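Side-chain contacts in halogenase (Chondromyces crocatus, PDB 3E1T), which binds FAD and probably uses the reduced flavin to chlorinate an aromatic precursor in the biosynthesis of the myxobacterial compound chondrochloren: residues 19-24 and 60-65; 50-55 and 92-97; 66-71 and 104-109; 310-315 and 359-364. All blocks are in the same frame, centred on the assembly; numbering follows the deposited sequence.

Contact 1: 19-24 and 60-65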
loop_
_atom_site.group_PDB
_atom_site.type_symbol
_atom_site.label_atom_id
_atom_site.label_comp_id
_atom_site.label_asym_id
_atom_site.label_seq_id
_atom_site.Cartn_x
_atom_site.Cartn_y
_atom_site.Cartn_z
ATOM N N GLY A 19 8.704 8.545 -0.778
ATOM C CA GLY A 19 9.595 9.669 -1.056
ATOM C C GLY A 19 10.865 9.732 -0.221
ATOM O O GLY A 19 11.961 9.870 -0.761
ATOM N N SER A 20 10.723 9.627 1.097
ATOM C CA SER A 20 11.892 9.643 1.983
ATOM C C SER A 20 12.846 8.483 1.698
ATOM O O SER A 20 14.074 8.657 1.735
ATOM C CB SER A 20 11.456 9.637 3.441
ATOM O OG SER A 20 10.742 8.455 3.732
ATOM N N THR A 21 12.287 7.309 1.382
ATOM C CA THR A 21 13.088 6.113 1.099
ATOM C C THR A 21 13.939 6.265 -0.167
ATOM O O THR A 21 15.141 5.942 -0.168
ATOM C CB THR A 21 12.208 4.824 1.024
ATOM O OG1 THR A 21 11.590 4.583 2.298
ATOM C CG2 THR A 21 13.034 3.614 0.660
ATOM N N LEU A 22 13.308 6.726 -1.243
ATOM C CA LEU A 22 14.009 7.026 -2.495
ATOM C C LEU A 22 15.068 8.126 -2.314
ATOM O O LEU A 22 16.198 7.964 -2.736
ATOM C CB LEU A 22 13.017 7.445 -3.579
ATOM C CG LEU A 22 13.577 8.116 -4.838
ATOM C CD1 LEU A 22 14.607 7.259 -5.564
ATOM C CD2 LEU A 22 12.461 8.455 -5.771
ATOM N N ALA A 23 14.683 9.237 -1.700
ATOM C CA ALA A 23 15.625 10.333 -1.445
ATOM C C ALA A 23 16.862 9.825 -0.697
ATOM O O ALA A 23 17.985 10.028 -1.153
ATOM C CB ALA A 23 14.937 11.452 -0.679
ATOM N N SER A 24 16.653 9.129 0.423
ATOM C CA SER A 24 17.761 8.561 1.200
ATOM C C SER A 24 18.702 7.700 0.368
ATOM O O SER A 24 19.913 7.864 0.451
ATOM C CB SER A 24 17.247 7.754 2.392
ATOM O OG SER A 24 16.464 8.562 3.239
ATOM N N ALA A 60 16.592 -1.714 7.260
ATOM C CA ALA A 60 17.958 -2.127 7.585
ATOM C C ALA A 60 18.945 -1.473 6.621
ATOM O O ALA A 60 19.989 -0.958 7.041
ATOM C CB ALA A 60 18.084 -3.642 7.528
ATOM N N MET A 61 18.601 -1.501 5.330
ATOM C CA MET A 61 19.376 -0.843 4.280
ATOM C C MET A 61 19.464 0.671 4.505
ATOM O O MET A 61 20.480 1.294 4.186
ATOM C CB MET A 61 18.760 -1.139 2.907
ATOM C CG MET A 61 19.715 -0.915 1.740
ATOM S SD MET A 61 20.435 -2.407 0.999
ATOM C CE MET A 61 20.565 -3.558 2.374
ATOM N N LEU A 62 18.397 1.252 5.055
ATOM C CA LEU A 62 18.380 2.669 5.414
ATOM C C LEU A 62 19.130 2.957 6.723
ATOM O O LEU A 62 19.388 4.115 7.051
ATOM C CB LEU A 62 16.939 3.182 5.527
ATOM C CG LEU A 62 16.063 3.210 4.262
ATOM C CD1 LEU A 62 14.595 3.318 4.650
ATOM C CD2 LEU A 62 16.458 4.351 3.325
ATOM N N GLY A 63 19.460 1.900 7.465
ATOM C CA GLY A 63 20.146 2.020 8.753
ATOM C C GLY A 63 19.250 2.519 9.869
ATOM O O GLY A 63 19.649 3.382 10.656
ATOM N N LEU A 64 18.034 1.983 9.942
ATOM C CA LEU A 64 17.084 2.404 10.970
ATOM C C LEU A 64 16.709 1.307 11.968
ATOM O O LEU A 64 15.877 1.535 12.850
ATOM C CB LEU A 64 15.814 2.993 10.337
ATOM C CG LEU A 64 15.892 4.405 9.762
ATOM C CD1 LEU A 64 14.560 4.791 9.158
ATOM C CD2 LEU A 64 16.309 5.424 10.820
ATOM N N THR A 65 17.322 0.132 11.830
ATOM C CA THR A 65 17.027 -1.010 12.704
ATOM C C THR A 65 16.933 -0.600 14.178
ATOM O O THR A 65 15.895 -0.793 14.819
ATOM C CB THR A 65 18.077 -2.132 12.549
ATOM O OG1 THR A 65 18.247 -2.451 11.163
ATOM C CG2 THR A 65 17.653 -3.375 13.300
#
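Leu-62 reaches across to helix 17-27 with both of its methyls, meeting Thr-21 and Ser-24, which lie three residues apart on that helix. The side chains of Leu-62 and Thr-21 run roughly perpendicular. CD2 of Leu-62 lies 3.6 Å from CB of Ser-24, while CD1 comes to 4.0 Å from OG1 of Thr-21. CG of Leu-62 stands anti to the carbonyl carbon (chi1 -65°), which carries the fork toward the helix from the end of helix 52-61. There Gly-63, with positive phi, closes the helix in a Schellman motif, its N 2.9 Å from Ala-60 O. The Ser-24 hydroxyl turns back along its own helix: OG bonds to Ser-20 O at 2.8 Å, tilted 32° from the carbonyl plane, and Ser-24 N reaches the same oxygen from the opposite face. OG also bonds to Ser-121 OG in helix 110-123, and Thr-21 OG1 bonds to Pro-17 O. Helix 17-27 carries Gly-19 of what appears to be the Rossmann-type GxGxxG motif of the FAD site. Since both hydroxyls have partners elsewhere and no hydrogen bond spans the segments, the contact between them rests on van der Waals packing of leucine methyls in a buried setting.

Contact 2: 50-55 and 92-97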
loop_
_atom_site.group_PDB
_atom_site.type_symbol
_atom_site.label_atom_id
_atom_site.label_comp_id
_atom_site.label_asym_id
_atom_site.label_seq_id
_atom_site.Cartn_x
_atom_site.Cartn_y
_atom_site.Cartn_z
ATOM N N LEU A 50 2.681 -2.985 9.045
ATOM C CA LEU A 50 3.836 -3.167 8.175
ATOM C C LEU A 50 4.212 -4.634 7.948
ATOM O O LEU A 50 3.720 -5.527 8.633
ATOM C CB LEU A 50 5.046 -2.387 8.718
ATOM C CG LEU A 50 4.943 -0.874 8.981
ATOM C CD1 LEU A 50 6.309 -0.354 9.374
ATOM C CD2 LEU A 50 4.409 -0.115 7.745
ATOM N N LEU A 51 5.094 -4.847 6.972
ATOM C CA LEU A 51 5.586 -6.160 6.577
ATOM C C LEU A 51 7.079 -6.284 6.898
ATOM O O LEU A 51 7.781 -5.265 7.004
ATOM C CB LEU A 51 5.348 -6.399 5.069
ATOM C CG LEU A 51 3.910 -6.291 4.525
ATOM C CD1 LEU A 51 3.818 -6.756 3.082
ATOM C CD2 LEU A 51 2.891 -7.038 5.403
ATOM N N PRO A 52 7.566 -7.527 7.062
ATOM C CA PRO A 52 8.972 -7.834 7.318
ATOM C C PRO A 52 9.947 -7.362 6.229
ATOM O O PRO A 52 11.088 -7.017 6.545
ATOM C CB PRO A 52 8.975 -9.372 7.406
ATOM C CG PRO A 52 7.595 -9.702 7.858
ATOM C CD PRO A 52 6.750 -8.759 7.070
ATOM N N ALA A 53 9.512 -7.352 4.971
ATOM C CA ALA A 53 10.381 -6.914 3.870
ATOM C C ALA A 53 10.791 -5.447 4.029
ATOM O O ALA A 53 11.903 -5.068 3.665
ATOM C CB ALA A 53 9.715 -7.148 2.520
ATOM N N THR A 54 9.898 -4.643 4.600
ATOM C CA THR A 54 10.161 -3.238 4.899
ATOM C C THR A 54 10.935 -3.093 6.214
ATOM O O THR A 54 11.926 -2.374 6.271
ATOM C CB THR A 54 8.846 -2.426 4.975
ATOM O OG1 THR A 54 7.993 -2.788 3.875
ATOM C CG2 THR A 54 9.125 -0.940 4.929
ATOM N N VAL A 55 10.474 -3.772 7.261
ATOM C CA VAL A 55 11.103 -3.689 8.580
ATOM C C VAL A 55 12.530 -4.270 8.599
ATOM O O VAL A 55 13.450 -3.633 9.113
ATOM C CB VAL A 55 10.220 -4.342 9.672
ATOM C CG1 VAL A 55 11.020 -4.597 10.949
ATOM C CG2 VAL A 55 8.988 -3.475 9.962
ATOM N N PHE A 92 -1.975 -16.599 10.917
ATOM C CA PHE A 92 -0.774 -16.893 10.142
ATOM C C PHE A 92 0.400 -16.236 10.848
ATOM O O PHE A 92 0.222 -15.266 11.590
ATOM C CB PHE A 92 -0.906 -16.395 8.689
ATOM C CG PHE A 92 -0.859 -14.889 8.550
ATOM C CD1 PHE A 92 0.351 -14.231 8.386
ATOM C CD2 PHE A 92 -2.026 -14.134 8.600
ATOM C CE1 PHE A 92 0.397 -12.841 8.269
ATOM C CE2 PHE A 92 -1.986 -12.740 8.481
ATOM C CZ PHE A 92 -0.771 -12.099 8.315
ATOM N N GLY A 93 1.591 -16.769 10.623
ATOM C CA GLY A 93 2.815 -16.178 11.149
ATOM C C GLY A 93 3.788 -15.983 10.006
ATOM O O GLY A 93 3.772 -16.746 9.041
ATOM N N PHE A 94 4.627 -14.959 10.096
ATOM C CA PHE A 94 5.591 -14.694 9.033
ATOM C C PHE A 94 6.650 -15.797 8.959
ATOM O O PHE A 94 7.097 -16.162 7.869
ATOM C CB PHE A 94 6.225 -13.308 9.191
ATOM C CG PHE A 94 5.258 -12.166 8.991
ATOM C CD1 PHE A 94 4.536 -12.040 7.803
ATOM C CD2 PHE A 94 5.082 -11.206 9.980
ATOM C CE1 PHE A 94 3.646 -10.981 7.612
ATOM C CE2 PHE A 94 4.200 -10.144 9.798
ATOM C CZ PHE A 94 3.479 -10.034 8.610
ATOM N N THR A 95 7.024 -16.344 10.116
ATOM C CA THR A 95 8.007 -17.432 10.183
ATOM C C THR A 95 7.646 -18.450 11.255
ATOM O O THR A 95 7.008 -18.115 12.261
ATOM C CB THR A 95 9.403 -16.912 10.536
ATOM O OG1 THR A 95 9.308 -16.088 11.700
ATOM C CG2 THR A 95 10.015 -16.119 9.376
ATOM N N ARG A 96 8.095 -19.686 11.037
ATOM C CA ARG A 96 7.859 -20.812 11.946
ATOM C C ARG A 96 8.395 -20.568 13.361
ATOM O O ARG A 96 7.754 -20.953 14.347
ATOM C CB ARG A 96 8.428 -22.112 11.346
ATOM C CG ARG A 96 7.547 -22.741 10.240
ATOM C CD ARG A 96 7.565 -21.933 8.931
ATOM N NE ARG A 96 6.263 -21.919 8.257
ATOM C CZ ARG A 96 5.312 -21.001 8.445
ATOM N NH1 ARG A 96 5.494 -19.992 9.292
ATOM N NH2 ARG A 96 4.170 -21.094 7.780
ATOM N N HIS A 97 9.563 -19.929 13.452
ATOM C CA HIS A 97 10.145 -19.544 14.742
ATOM C C HIS A 97 10.078 -18.026 14.916
ATOM O O HIS A 97 10.054 -17.291 13.924
ATOM C CB HIS A 97 11.592 -20.035 14.858
ATOM C CG HIS A 97 11.730 -21.523 14.794
ATOM N ND1 HIS A 97 11.767 -22.317 15.921
ATOM C CD2 HIS A 97 11.835 -22.365 13.738
ATOM C CE1 HIS A 97 11.892 -23.582 15.562
ATOM N NE2 HIS A 97 11.936 -23.639 14.242
#
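This is a CH-pi contact near the surface, between Pro-52 in the first turn of helix 52-61 and Phe-94, just past the end of strand 90-93. CG of Pro-52 stands 3.6 Å from the centroid of the Phe-94 ring and 15° off the ring normal, so the proline lies over a face of the phenyl group. The pyrrolidine spans that face: CG is 3.6 Å from Phe-94 CG, whereas CD sits nearer the far end, 3.8 Å from CZ. Phe-94 holds its CG anti to the carbonyl carbon (chi1 -67°), a torsion that carries the ring toward the proline. Leu-51, at the N-cap position, adds a looser apolar touch, its CD2 4.4 Å from Phe-94 CZ. Within its own segment, Phe-94 presents CE1 to the edge of the Phe-92 ring, in plane with it. Replacing Phe-94 by an alanine would probably leave the Pro-52 ring without its aromatic partner and open a gap beside Leu-51. Pro-52 also touches Tyr-102, and Leu-51 packs on His-317 of helix 315-333. Backbone hydrogen bonds between Phe-92 and Gly-79 and between Phe-94 and Arg-77 tie the other segment to strand 75-82, so the contact sets the start of helix 52-61 against this sheet.

Contact 3: 66-71 and 104-109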
loop_
_atom_site.group_PDB
_atom_site.type_symbol
_atom_site.label_atom_id
_atom_site.label_comp_id
_atom_site.label_asym_id
_atom_site.label_seq_id
_atom_site.Cartn_x
_atom_site.Cartn_y
_atom_site.Cartn_z
ATOM N N ASP A 66 18.008 -0.011 14.699
ATOM C CA ASP A 66 18.094 0.313 16.121
ATOM C C ASP A 66 17.028 1.325 16.527
ATOM O O ASP A 66 16.367 1.151 17.551
ATOM C CB ASP A 66 19.498 0.815 16.496
ATOM C CG ASP A 66 20.615 -0.106 16.004
ATOM O OD1 ASP A 66 21.798 0.289 16.128
ATOM O OD2 ASP A 66 20.328 -1.214 15.488
ATOM N N GLU A 67 16.848 2.362 15.710
ATOM C CA GLU A 67 15.858 3.406 15.990
ATOM C C GLU A 67 14.411 2.887 15.957
ATOM O O GLU A 67 13.553 3.380 16.692
ATOM C CB GLU A 67 16.037 4.589 15.039
ATOM C CG GLU A 67 15.573 5.920 15.628
ATOM C CD GLU A 67 15.704 7.093 14.660
ATOM O OE1 GLU A 67 16.529 7.020 13.715
ATOM O OE2 GLU A 67 14.980 8.099 14.854
ATOM N N MET A 68 14.153 1.890 15.112
ATOM C CA MET A 68 12.850 1.219 15.061
ATOM C C MET A 68 12.550 0.496 16.377
ATOM O O MET A 68 11.439 0.597 16.909
ATOM C CB MET A 68 12.811 0.210 13.909
ATOM C CG MET A 68 12.979 0.803 12.523
ATOM S SD MET A 68 11.428 1.363 11.800
ATOM C CE MET A 68 10.815 -0.194 11.147
ATOM N N LYS A 69 13.552 -0.222 16.888
ATOM C CA LYS A 69 13.460 -0.969 18.149
ATOM C C LYS A 69 13.085 -0.090 19.338
ATOM O O LYS A 69 12.296 -0.494 20.195
ATOM C CB LYS A 69 14.793 -1.647 18.462
ATOM C CG LYS A 69 15.214 -2.754 17.512
ATOM C CD LYS A 69 16.571 -3.310 17.945
ATOM C CE LYS A 69 16.742 -4.772 17.553
ATOM N NZ LYS A 69 17.048 -4.951 16.102
ATOM N N ARG A 70 13.660 1.110 19.374
ATOM C CA ARG A 70 13.565 2.009 20.522
ATOM C C ARG A 70 12.258 2.789 20.521
ATOM O O ARG A 70 11.921 3.470 21.500
ATOM C CB ARG A 70 14.760 2.974 20.536
ATOM C CG ARG A 70 16.124 2.279 20.493
ATOM C CD ARG A 70 17.273 3.236 20.789
ATOM N NE ARG A 70 17.751 3.970 19.616
ATOM C CZ ARG A 70 17.437 5.234 19.328
ATOM N NH1 ARG A 70 16.628 5.925 20.126
ATOM N NH2 ARG A 70 17.935 5.812 18.238
ATOM N N ALA A 71 11.518 2.668 19.420
ATOM C CA ALA A 71 10.324 3.468 19.182
ATOM C C ALA A 71 9.113 3.038 20.004
ATOM O O ALA A 71 8.231 3.851 20.275
ATOM C CB ALA A 71 9.988 3.471 17.707
ATOM N N PHE A 104 9.316 -10.785 11.931
ATOM C CA PHE A 104 8.278 -9.891 12.439
ATOM C C PHE A 104 8.255 -8.514 11.762
ATOM O O PHE A 104 9.134 -8.176 10.982
ATOM C CB PHE A 104 8.462 -9.702 13.951
ATOM C CG PHE A 104 9.683 -8.896 14.316
ATOM C CD1 PHE A 104 9.589 -7.523 14.537
ATOM C CD2 PHE A 104 10.927 -9.510 14.438
ATOM C CE1 PHE A 104 10.714 -6.769 14.870
ATOM C CE2 PHE A 104 12.062 -8.770 14.780
ATOM C CZ PHE A 104 11.956 -7.392 14.992
ATOM N N ALA A 105 7.250 -7.717 12.105
ATOM C CA ALA A 105 7.182 -6.327 11.683
ATOM C C ALA A 105 6.625 -5.477 12.823
ATOM O O ALA A 105 6.589 -5.919 13.970
ATOM C CB ALA A 105 6.326 -6.189 10.428
ATOM N N TYR A 106 6.205 -4.256 12.509
ATOM C CA TYR A 106 5.649 -3.369 13.517
ATOM C C TYR A 106 4.283 -2.836 13.124
ATOM O O TYR A 106 3.928 -2.834 11.940
ATOM C CB TYR A 106 6.598 -2.201 13.777
ATOM C CG TYR A 106 7.964 -2.572 14.338
ATOM C CD1 TYR A 106 8.106 -3.053 15.649
ATOM C CD2 TYR A 106 9.118 -2.401 13.571
ATOM C CE1 TYR A 106 9.373 -3.373 16.173
ATOM C CE2 TYR A 106 10.382 -2.712 14.078
ATOM C CZ TYR A 106 10.501 -3.199 15.378
ATOM O OH TYR A 106 11.753 -3.503 15.874
ATOM N N GLN A 107 3.527 -2.398 14.128
ATOM C CA GLN A 107 2.313 -1.625 13.940
ATOM C C GLN A 107 2.673 -0.190 14.297
ATOM O O GLN A 107 2.991 0.104 15.455
ATOM C CB GLN A 107 1.191 -2.103 14.870
ATOM C CG GLN A 107 0.951 -3.603 14.911
ATOM C CD GLN A 107 0.181 -4.126 13.709
ATOM O OE1 GLN A 107 0.219 -3.537 12.626
ATOM N NE2 GLN A 107 -0.512 -5.255 13.892
ATOM N N VAL A 108 2.642 0.700 13.308
ATOM C CA VAL A 108 3.222 2.024 13.501
ATOM C C VAL A 108 2.223 3.155 13.439
ATOM O O VAL A 108 1.294 3.143 12.628
ATOM C CB VAL A 108 4.376 2.301 12.503
ATOM C CG1 VAL A 108 5.382 1.159 12.513
ATOM C CG2 VAL A 108 3.850 2.549 11.071
ATOM N N GLU A 109 2.424 4.136 14.313
ATOM C CA GLU A 109 1.790 5.427 14.162
ATOM C C GLU A 109 2.513 6.085 12.999
ATOM O O GLU A 109 3.719 6.319 13.051
ATOM C CB GLU A 109 1.933 6.251 15.437
ATOM C CG GLU A 109 0.887 5.917 16.485
ATOM C CD GLU A 109 1.238 6.452 17.855
ATOM O OE1 GLU A 109 1.967 5.748 18.593
ATOM O OE2 GLU A 109 0.769 7.567 18.187
#
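The backbones approach most closely at Met-68 and Tyr-106, whose CA atoms are 8.7 Å apart, so side chains make most of the contact between helix 65-69 and the short strand 105-106. Met-68 bends at chi2 (-87°) and chi3 and thereby brings its terminal methyl back to the tyrosine: CE is 3.7 Å from Tyr-106 CD2, and CB is 3.8 Å from CE2. The carbonyl oxygen of Met-68 lies over a face of the same ring. Strand 105-106 pairs antiparallel with strand 75-82 in the large mixed sheet, and Tyr-106 extends from it to the helix, also touching Val-55 of helix 52-61 and Ile-75. At the far end of the ring, OH lies 3.8 Å from Lys-69 CA and 3.9 Å from CG of that lysine. With a serine in place of Tyr-106, the Met-68 methyl and the Lys-69 backbone would probably lose the ring that bridges helix and strand. Met-68 additionally packs against Phe-113 and Met-116 of helix 110-123, while Glu-67 forms a salt bridge with Arg-123 of that helix.

Contact 4: 310-315 and 359-364. With FAD (flavin-adenine dinucleotide), chain C.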
loop_
_atom_site.group_PDB
_atom_site.type_symbol
_atom_site.label_atom_id
_atom_site.label_comp_id
_atom_site.label_asym_id
_atom_site.label_seq_id
_atom_site.Cartn_x
_atom_site.Cartn_y
_atom_site.Cartn_z
ATOM N N PRO A 310 -6.430 -2.620 1.288
ATOM C CA PRO A 310 -5.763 -2.755 2.590
ATOM C C PRO A 310 -5.597 -4.163 3.183
ATOM O O PRO A 310 -4.857 -4.300 4.161
ATOM C CB PRO A 310 -6.650 -1.924 3.536
ATOM C CG PRO A 310 -7.518 -1.102 2.660
ATOM C CD PRO A 310 -7.695 -1.881 1.411
ATOM N N VAL A 311 -6.264 -5.190 2.652
ATOM C CA VAL A 311 -6.121 -6.505 3.280
ATOM C C VAL A 311 -4.746 -7.069 2.943
ATOM O O VAL A 311 -4.287 -6.945 1.804
ATOM C CB VAL A 311 -7.282 -7.491 2.959
ATOM C CG1 VAL A 311 -7.392 -7.780 1.495
ATOM C CG2 VAL A 311 -7.113 -8.793 3.759
ATOM N N PHE A 312 -4.104 -7.664 3.950
ATOM C CA PHE A 312 -2.699 -8.085 3.911
ATOM C C PHE A 312 -1.637 -6.964 3.864
ATOM O O PHE A 312 -0.449 -7.238 3.721
ATOM C CB PHE A 312 -2.448 -9.185 2.864
ATOM C CG PHE A 312 -2.954 -10.537 3.288
ATOM C CD1 PHE A 312 -4.074 -11.097 2.688
ATOM C CD2 PHE A 312 -2.325 -11.235 4.319
ATOM C CE1 PHE A 312 -4.552 -12.346 3.094
ATOM C CE2 PHE A 312 -2.784 -12.480 4.723
ATOM C CZ PHE A 312 -3.909 -13.039 4.110
ATOM N N SER A 313 -2.071 -5.709 4.026
ATOM C CA SER A 313 -1.167 -4.607 4.382
ATOM C C SER A 313 0.060 -4.468 3.482
ATOM O O SER A 313 1.195 -4.540 3.963
ATOM C CB SER A 313 -0.695 -4.779 5.824
ATOM O OG SER A 313 -1.773 -4.728 6.738
ATOM N N SER A 314 -0.156 -4.279 2.187
ATOM C CA SER A 314 0.966 -4.229 1.255
ATOM C C SER A 314 1.390 -2.836 0.805
ATOM O O SER A 314 2.374 -2.716 0.090
ATOM C CB SER A 314 0.664 -5.077 0.029
ATOM O OG SER A 314 -0.367 -4.494 -0.743
ATOM N N GLY A 315 0.651 -1.805 1.221
ATOM C CA GLY A 315 0.834 -0.447 0.704
ATOM C C GLY A 315 2.223 0.121 0.946
ATOM O O GLY A 315 2.904 0.549 0.001
ATOM N N TYR A 359 -2.296 -8.157 -6.209
ATOM C CA TYR A 359 -3.597 -8.005 -6.849
ATOM C C TYR A 359 -4.265 -9.366 -7.038
ATOM O O TYR A 359 -5.402 -9.574 -6.629
ATOM C CB TYR A 359 -3.496 -7.276 -8.207
ATOM C CG TYR A 359 -4.860 -6.786 -8.717
ATOM C CD1 TYR A 359 -5.269 -5.477 -8.496
ATOM C CD2 TYR A 359 -5.745 -7.645 -9.382
ATOM C CE1 TYR A 359 -6.505 -5.022 -8.936
ATOM C CE2 TYR A 359 -6.993 -7.194 -9.833
ATOM C CZ TYR A 359 -7.363 -5.878 -9.598
ATOM O OH TYR A 359 -8.582 -5.394 -10.023
ATOM N N GLN A 360 -3.532 -10.276 -7.664
ATOM C CA GLN A 360 -4.012 -11.605 -7.976
ATOM C C GLN A 360 -4.407 -12.357 -6.729
ATOM O O GLN A 360 -5.475 -12.964 -6.685
ATOM C CB GLN A 360 -2.938 -12.385 -8.733
ATOM C CG GLN A 360 -2.840 -11.969 -10.166
ATOM C CD GLN A 360 -4.024 -12.454 -10.953
ATOM O OE1 GLN A 360 -4.095 -13.632 -11.307
ATOM N NE2 GLN A 360 -4.965 -11.564 -11.229
ATOM N N PHE A 361 -3.551 -12.311 -5.716
ATOM C CA PHE A 361 -3.820 -13.034 -4.490
ATOM C C PHE A 361 -5.009 -12.460 -3.727
ATOM O O PHE A 361 -5.767 -13.218 -3.106
ATOM C CB PHE A 361 -2.587 -13.065 -3.601
ATOM C CG PHE A 361 -2.826 -13.719 -2.272
ATOM C CD1 PHE A 361 -3.044 -15.096 -2.189
ATOM C CD2 PHE A 361 -2.860 -12.966 -1.116
ATOM C CE1 PHE A 361 -3.286 -15.702 -0.962
ATOM C CE2 PHE A 361 -3.099 -13.564 0.113
ATOM C CZ PHE A 361 -3.306 -14.936 0.189
ATOM N N LEU A 362 -5.165 -11.132 -3.748
ATOM C CA LEU A 362 -6.257 -10.498 -3.008
ATOM C C LEU A 362 -7.623 -10.754 -3.637
ATOM O O LEU A 362 -8.604 -10.845 -2.908
ATOM C CB LEU A 362 -6.035 -8.999 -2.806
ATOM C CG LEU A 362 -4.871 -8.508 -1.918
ATOM C CD1 LEU A 362 -5.155 -7.070 -1.505
ATOM C CD2 LEU A 362 -4.603 -9.347 -0.694
ATOM N N VAL A 363 -7.691 -10.813 -4.973
ATOM C CA VAL A 363 -8.922 -11.203 -5.687
ATOM C C VAL A 363 -9.323 -12.606 -5.189
ATOM O O VAL A 363 -10.455 -12.804 -4.743
ATOM C CB VAL A 363 -8.776 -11.175 -7.260
ATOM C CG1 VAL A 363 -10.025 -11.803 -7.966
ATOM C CG2 VAL A 363 -8.565 -9.751 -7.791
ATOM N N ALA A 364 -8.391 -13.563 -5.227
ATOM C CA ALA A 364 -8.681 -14.921 -4.730
ATOM C C ALA A 364 -9.032 -14.951 -3.228
ATOM O O ALA A 364 -9.901 -15.725 -2.813
ATOM C CB ALA A 364 -7.530 -15.900 -5.060
HETATM P PA FAD C . 1.889 8.924 1.228
HETATM O O1A FAD C . 2.113 8.160 2.507
HETATM O O2A FAD C . 0.473 9.294 0.952
HETATM O O5B FAD C . 2.766 10.278 1.323
HETATM C C5B FAD C . 2.824 11.198 0.245
HETATM C C4B FAD C . 3.297 12.560 0.764
HETATM O O4B FAD C . 3.256 13.533 -0.260
HETATM C C3B FAD C . 2.391 13.068 1.880
HETATM O O3B FAD C . 3.201 13.345 3.001
HETATM C C2B FAD C . 1.779 14.345 1.346
HETATM O O2B FAD C . 1.733 15.319 2.351
HETATM C C1B FAD C . 2.746 14.741 0.245
HETATM N N9A FAD C . 2.161 15.505 -0.872
HETATM C C8A FAD C . 0.932 15.366 -1.467
HETATM N N7A FAD C . 0.851 16.273 -2.469
HETATM C C5A FAD C . 2.008 16.975 -2.531
HETATM C C6A FAD C . 2.465 18.021 -3.347
HETATM N N6A FAD C . 1.658 18.624 -4.230
HETATM N N1A FAD C . 3.729 18.522 -3.142
HETATM C C2A FAD C . 4.529 18.042 -2.137
HETATM N N3A FAD C . 4.064 17.023 -1.334
HETATM C C4A FAD C . 2.834 16.496 -1.530
HETATM N N1 FAD C . -0.487 0.275 3.953
HETATM C C2 FAD C . 0.215 -0.533 4.803
HETATM O O2 FAD C . 1.397 -0.752 4.548
HETATM N N3 FAD C . -0.422 -1.087 5.900
HETATM C C4 FAD C . -1.763 -0.819 6.155
HETATM O O4 FAD C . -2.327 -1.293 7.143
HETATM C C4X FAD C . -2.477 -0.008 5.282
HETATM N N5 FAD C . -3.810 0.282 5.501
HETATM C C5X FAD C . -4.493 1.100 4.621
HETATM C C6 FAD C . -5.845 1.393 4.826
HETATM C C7 FAD C . -6.529 2.223 3.924
HETATM C C7M FAD C . -8.023 2.345 4.036
HETATM C C8 FAD C . -5.865 2.757 2.814
HETATM C C8M FAD C . -6.608 3.483 1.715
HETATM C C9 FAD C . -4.518 2.470 2.623
HETATM C C9A FAD C . -3.826 1.643 3.515
HETATM N N10 FAD C . -2.486 1.380 3.303
HETATM C C10 FAD C . -1.814 0.550 4.175
HETATM C "C1'" FAD C . -1.731 2.056 2.172
HETATM C "C2'" FAD C . -0.825 3.209 2.621
HETATM O "O2'" FAD C . -1.650 4.235 3.132
HETATM C "C3'" FAD C . -0.012 3.763 1.440
HETATM O "O3'" FAD C . 0.342 2.731 0.546
HETATM C "C4'" FAD C . 1.300 4.446 1.824
HETATM O "O4'" FAD C . 1.029 5.553 2.655
HETATM C "C5'" FAD C . 2.010 4.924 0.557
HETATM O "O5'" FAD C . 3.029 5.823 0.899
HETATM P P FAD C . 3.505 6.971 -0.119
HETATM O O1P FAD C . 4.898 7.418 0.270
HETATM O O2P FAD C . 3.503 6.463 -1.526
HETATM O O3P FAD C . 2.391 8.099 -0.036
#
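Phe-312 projects from a turn beside the flavin toward helix 340-368, and its atoms meet that helix in order. CB lies 4.2 Å from Leu-362 CD2. A chi1 of -75° sets the ring beside the backbone N and swings CD1 to 3.8 Å from the same leucine methyl, which sits beside the rim of the ring, close to its plane. CE1 goes further, 3.5 Å from Phe-361 CE2, and CZ is within 4.1 Å of that same atom. The Phe-312 and Phe-361 ring planes are inclined at 56°, an oblique pair, with Phe-312 CE1 at the edge of the Phe-361 ring. Phe-312 occupies the third position of a type II beta turn from Pro-310 to Ser-313, with phi 68°; the turn supplies Pro-310 and Ser-313 to the FAD pocket, while Val-311 and Phe-312 turn to the helix. Pro-310 CB lies 3.6 Å from flavin C6, and Gly-315 CA approaches ribityl O3' of FAD, where a CB would clash with C1'. On the helix side, Leu-362 and Val-311 lie alongside each other, pointing opposite ways, Leu-362 CD1 being 3.4 Å from Val-311 O and 3.8 Å from Val-311 CG1. The Phe-312 ring also meets Phe-365 edge-to-face and packs on Phe-81 of strand 75-82.

Contacts 1 and 3 are largely buried, contact 2 lies near the surface and contact 4 is partly buried. Contact 2 uses the first turn of helix 52-61 and contact 1 the residue just past its range, Leu-62; contact 3 follows on the next helix, 65-69. Contacts 2 and 3 reach the same mixed sheet and touch: Leu-50 N is 3.2 Å from Tyr-106 O, probably a hydrogen bond. Contacts 2 and 4 meet where Leu-51 packs on the turn at Ser-313. No hydrogen bond crosses any of the four. Contact 1, against the helix of the probable Rossmann-type glycine motif, has no aromatic ring; contacts 2 and 3 set proline on phenylalanine and methionine on tyrosine, and contact 4 combines Leu-362 methyls with paired phenylalanines.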